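Local coordinates for protein RmpD (Hexulose-6-phosphate synthase) (Streptococcus mutans, PDB 3EXR) that is an enzyme of the HUMPS family, built as a closed eight-stranded parallel TIM barrel ringed by helices and assembled as a dimer, at residues N159-K162 with K163-M167; C90-T93 with I94-K98. One frame throughout, in Å; residues are numbered along the deposited sequence.

Contact 1 of 2, residues N159-K162 with K163-M167; sequences NKVK and KLIEM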
loop_
_atom_site.group_PDB
_atom_site.type_symbol
_atom_site.label_atom_id
_atom_site.label_comp_id
_atom_site.label_asym_id
_atom_site.label_seq_id
_atom_site.Cartn_x
_atom_site.Cartn_y
_atom_site.Cartn_z
ATOM N N ASN A 159 26.193 -1.174 -0.212
ATOM C CA ASN A 159 26.505 -1.326 -1.634
ATOM C C ASN A 159 25.315 -1.014 -2.536
ATOM O O ASN A 159 25.473 -0.411 -3.604
ATOM C CB ASN A 159 26.981 -2.738 -1.951
ATOM C CG ASN A 159 28.408 -3.003 -1.523
ATOM O OD1 ASN A 159 28.820 -4.177 -1.396
ATOM N ND2 ASN A 159 29.171 -1.944 -1.298
ATOM N N LYS A 160 24.141 -1.459 -2.124
ATOM C CA LYS A 160 22.933 -1.223 -2.914
ATOM C C LYS A 160 22.537 0.254 -2.894
ATOM O O LYS A 160 22.182 0.838 -3.912
ATOM C CB LYS A 160 21.792 -2.138 -2.455
ATOM C CG LYS A 160 22.142 -3.635 -2.572
ATOM C CD LYS A 160 20.920 -4.530 -2.511
ATOM C CE LYS A 160 20.114 -4.450 -3.784
ATOM N NZ LYS A 160 19.016 -5.480 -3.763
ATOM N N VAL A 161 22.608 0.867 -1.719
ATOM C CA VAL A 161 22.418 2.313 -1.611
ATOM C C VAL A 161 23.377 3.038 -2.534
ATOM O O VAL A 161 22.958 3.901 -3.307
ATOM C CB VAL A 161 22.506 2.805 -0.160
ATOM C CG1 VAL A 161 22.476 4.332 -0.104
ATOM C CG2 VAL A 161 21.360 2.163 0.680
ATOM N N LYS A 162 24.660 2.691 -2.470
ATOM C CA LYS A 162 25.657 3.333 -3.312
ATOM C C LYS A 162 25.348 3.185 -4.796
ATOM O O LYS A 162 25.485 4.147 -5.555
ATOM C CB LYS A 162 27.046 2.776 -3.007
ATOM C CG LYS A 162 27.597 3.270 -1.707
ATOM C CD LYS A 162 28.703 2.366 -1.199
ATOM C CE LYS A 162 29.226 2.818 0.149
ATOM N NZ LYS A 162 30.454 2.031 0.615
ATOM N N LYS A 163 24.917 1.994 -5.190
ATOM C CA LYS A 163 24.635 1.723 -6.601
ATOM C C LYS A 163 23.435 2.508 -7.106
ATOM O O LYS A 163 23.447 3.012 -8.225
ATOM C CB LYS A 163 24.449 0.228 -6.840
ATOM C CG LYS A 163 24.145 -0.157 -8.313
ATOM C CD LYS A 163 25.245 0.277 -9.290
ATOM C CE LYS A 163 25.556 -0.807 -10.342
ATOM N NZ LYS A 163 24.443 -1.101 -11.287
ATOM N N LEU A 164 22.386 2.604 -6.293
ATOM C CA LEU A 164 21.230 3.408 -6.679
ATOM C C LEU A 164 21.575 4.885 -6.844
ATOM O O LEU A 164 21.108 5.544 -7.768
ATOM C CB LEU A 164 20.097 3.235 -5.674
ATOM C CG LEU A 164 19.418 1.893 -5.583
ATOM C CD1 LEU A 164 18.569 1.879 -4.328
ATOM C CD2 LEU A 164 18.552 1.596 -6.832
ATOM N N ILE A 165 22.430 5.394 -5.959
ATOM C CA ILE A 165 22.874 6.783 -6.024
ATOM C C ILE A 165 23.648 6.981 -7.339
ATOM O O ILE A 165 23.425 7.957 -8.061
ATOM C CB ILE A 165 23.753 7.156 -4.792
ATOM C CG1 ILE A 165 22.882 7.253 -3.530
ATOM C CG2 ILE A 165 24.521 8.459 -5.042
ATOM C CD1 ILE A 165 23.632 7.315 -2.193
ATOM N N GLU A 166 24.514 6.019 -7.661
ATOM C CA GLU A 166 25.332 6.134 -8.865
ATOM C C GLU A 166 24.481 6.087 -10.128
ATOM O O GLU A 166 24.787 6.754 -11.107
ATOM C CB GLU A 166 26.442 5.094 -8.878
ATOM C CG GLU A 166 27.651 5.508 -8.024
ATOM C CD GLU A 166 27.941 7.029 -8.000
ATOM O OE1 GLU A 166 27.768 7.683 -6.931
ATOM O OE2 GLU A 166 28.370 7.578 -9.039
ATOM N N MET A 167 23.379 5.340 -10.086
ATOM C CA MET A 167 22.420 5.294 -11.204
ATOM C C MET A 167 21.693 6.620 -11.414
ATOM O O MET A 167 21.111 6.838 -12.466
ATOM C CB MET A 167 21.379 4.195 -10.962
ATOM C CG MET A 167 21.925 2.802 -11.139
ATOM S SD MET A 167 20.667 1.541 -10.896
ATOM C CE MET A 167 19.781 1.649 -12.394
HETATM O O HOH W 1 27.362 6.299 -4.805
#
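V161 and I165, one helical turn apart, make the apolar contact: CG1 of V161 meets CD1 of I165 at 3.8 Å. With chi1 at 173°, V161 CG1 lies anti to its own backbone N and beside the carbonyl carbon, which directs this methyl along the helix to I165. Otherwise side-chain carbons rest on carbonyl oxygens of the preceding turn: I165 CG1 lies 3.4 Å from V161 O, and L164 CG comes equally close to K160 O. Helix 155-167, with the short helix 144-149 before it, lies in the right-handed beta-alpha-beta crossover from strand 137-141 to strand 170-174 of the TIM barrel. V161, L164 and I165 form its inner side, all three touching V171 of the second strand, while V161 also reaches Y140 of the first. The backbone bonds are the regular i to i+4 set. Of the four that cross from 159-162 to 163-166, L164 N to K160 O is the straightest (3.0 Å, 167° at the hydrogen). On the exposed side K162 O accepts two hydrogen bonds, from E166 N at 3.0 Å and from a water at the same distance. That water also donates to E166 OE1 (2.6 Å), so the glutamate carboxylate is tied through it to the preceding turn. The flanking lysines turn to aromatic partners beyond the turn, K160 making a cation-pi contact with W122 and K163 one with Y124.

Contact 2 of 2, residues C90-T93 with I94-K98; sequences CSAT and IPTMK
One water is held between T96 OG1, 2.7 Å from it, and T93 N, which donates to it over 3.2 Å. The water thereby links the backbone just before the helix to a side chain of its first turn. T93 occupies the N-cap position, and its carbonyl starts the helical bonding: M97 N donates to T93 O at 2.9 Å, nearly straight at the hydrogen (166°). The side chain of T93 leans over the same turn. Its chi1 of 66° sets OG1 between the backbone N and the carbonyl carbon, and there OG1 comes within 3.1 Å of T96 OG1 and 3.5 Å of P95 CD; the two threonine side chains cross at about a right angle. This turn follows strand 85-89 of the TIM barrel: residues 90-93 lead from the C-terminal end of that strand into helix 94-107, on the barrel face where enzymes of this fold keep their active sites. The remaining contact is made by carbon atoms of A92, T96 and M97. A92 CB points at the helix and touches both T96 CG2, at 4.0 Å, and M97 CG, at 4.1 Å. M97 runs fully extended beyond CG (chi3 179°), back along the loop, and brings its terminal CE to 3.7 Å from A92 O, with C90 O a little farther off. The same methionine also packs on V116, I135 and W130, and I94 joins it against W130, a residue of helix 124-132. Beside this, the S91 hydroxyl forms a hydrogen bond with S91 OG of the second subunit, and S91 packs on I89 of that subunit, so the loop takes part in the dimer interface.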
loop_
_atom_site.group_PDB
_atom_site.type_symbol
_atom_site.label_atom_id
_atom_site.label_comp_id
_atom_site.label_asym_id
_atom_site.label_seq_id
_atom_site.Cartn_x
_atom_site.Cartn_y
_atom_site.Cartn_z
ATOM N N CYS A 90 7.204 -0.563 -5.175
ATOM C CA CYS A 90 7.994 -0.891 -6.360
ATOM C C CYS A 90 7.289 -1.878 -7.292
ATOM O O CYS A 90 7.682 -2.019 -8.449
ATOM C CB CYS A 90 9.370 -1.419 -5.942
ATOM S SG CYS A 90 9.321 -2.810 -4.780
ATOM N N SER A 91 6.274 -2.566 -6.769
ATOM C CA SER A 91 5.386 -3.476 -7.513
ATOM C C SER A 91 4.514 -2.766 -8.536
ATOM O O SER A 91 4.005 -3.393 -9.466
ATOM C CB SER A 91 4.419 -4.185 -6.539
ATOM O OG SER A 91 5.078 -4.889 -5.525
ATOM N N ALA A 92 4.217 -1.495 -8.297
ATOM C CA ALA A 92 3.418 -0.720 -9.221
ATOM C C ALA A 92 4.044 -0.719 -10.617
ATOM O O ALA A 92 5.259 -0.634 -10.771
ATOM C CB ALA A 92 3.272 0.711 -8.719
ATOM N N THR A 93 3.215 -0.831 -11.634
ATOM C CA THR A 93 3.716 -0.817 -13.000
ATOM C C THR A 93 4.186 0.569 -13.407
ATOM O O THR A 93 3.865 1.567 -12.752
ATOM C CB THR A 93 2.629 -1.248 -13.967
ATOM O OG1 THR A 93 1.594 -0.261 -13.952
ATOM C CG2 THR A 93 2.059 -2.613 -13.552
ATOM N N ILE A 94 4.936 0.625 -14.504
ATOM C CA ILE A 94 5.407 1.886 -15.059
ATOM C C ILE A 94 4.225 2.801 -15.441
ATOM O O ILE A 94 4.238 3.964 -15.079
ATOM C CB ILE A 94 6.406 1.640 -16.251
ATOM C CG1 ILE A 94 7.729 1.065 -15.723
ATOM C CG2 ILE A 94 6.634 2.928 -17.037
ATOM C CD1 ILE A 94 8.471 1.977 -14.789
ATOM N N PRO A 95 3.183 2.297 -16.132
ATOM C CA PRO A 95 2.017 3.179 -16.357
ATOM C C PRO A 95 1.388 3.762 -15.076
ATOM O O PRO A 95 1.062 4.950 -15.034
ATOM C CB PRO A 95 1.045 2.286 -17.133
ATOM C CG PRO A 95 1.937 1.287 -17.819
ATOM C CD PRO A 95 3.017 1.004 -16.832
ATOM N N THR A 96 1.267 2.946 -14.040
ATOM C CA THR A 96 0.745 3.434 -12.756
ATOM C C THR A 96 1.661 4.534 -12.168
ATOM O O THR A 96 1.194 5.593 -11.709
ATOM C CB THR A 96 0.628 2.276 -11.774
ATOM O OG1 THR A 96 -0.420 1.395 -12.191
ATOM C CG2 THR A 96 0.307 2.771 -10.368
ATOM N N MET A 97 2.975 4.279 -12.162
ATOM C CA MET A 97 3.926 5.281 -11.637
ATOM C C MET A 97 3.926 6.573 -12.463
ATOM O O MET A 97 3.946 7.663 -11.901
ATOM C CB MET A 97 5.346 4.733 -11.547
ATOM C CG MET A 97 5.536 3.620 -10.522
ATOM S SD MET A 97 7.269 3.226 -10.439
ATOM C CE MET A 97 7.312 1.938 -9.167
ATOM N N LYS A 98 3.872 6.451 -13.788
ATOM C CA LYS A 98 3.783 7.650 -14.639
ATOM C C LYS A 98 2.493 8.420 -14.389
ATOM O O LYS A 98 2.506 9.655 -14.332
ATOM C CB LYS A 98 3.860 7.294 -16.126
ATOM C CG LYS A 98 5.239 7.082 -16.663
ATOM C CD LYS A 98 5.177 6.986 -18.209
ATOM C CE LYS A 98 6.569 6.674 -18.811
ATOM N NZ LYS A 98 6.511 5.743 -20.015
HETATM O O HOH W 2 0.099 -1.052 -11.198
#

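Overall arrangement
Both contacts are local: contact 1 lies wholly on a helix, and contact 2 joins a loop to the start of one. They lie in series along the chain, with centres about 21 Å apart and nearest atoms about 10 Å apart. Contact 1 runs along most of helix 155-167; contact 2 follows a strand. Each is partly buried. The turns within the helix repeat main-chain bonds, with lysines on their exposed side, whereas the helix start has one main-chain bond across it, together with threonines, a bridging water and the extended methionine. Helix 124-132 borders both, through Y124 and Q128 at 159-167, and through Q129 and W130 at 90-98. Of the two, contact 2 alone touches the second subunit.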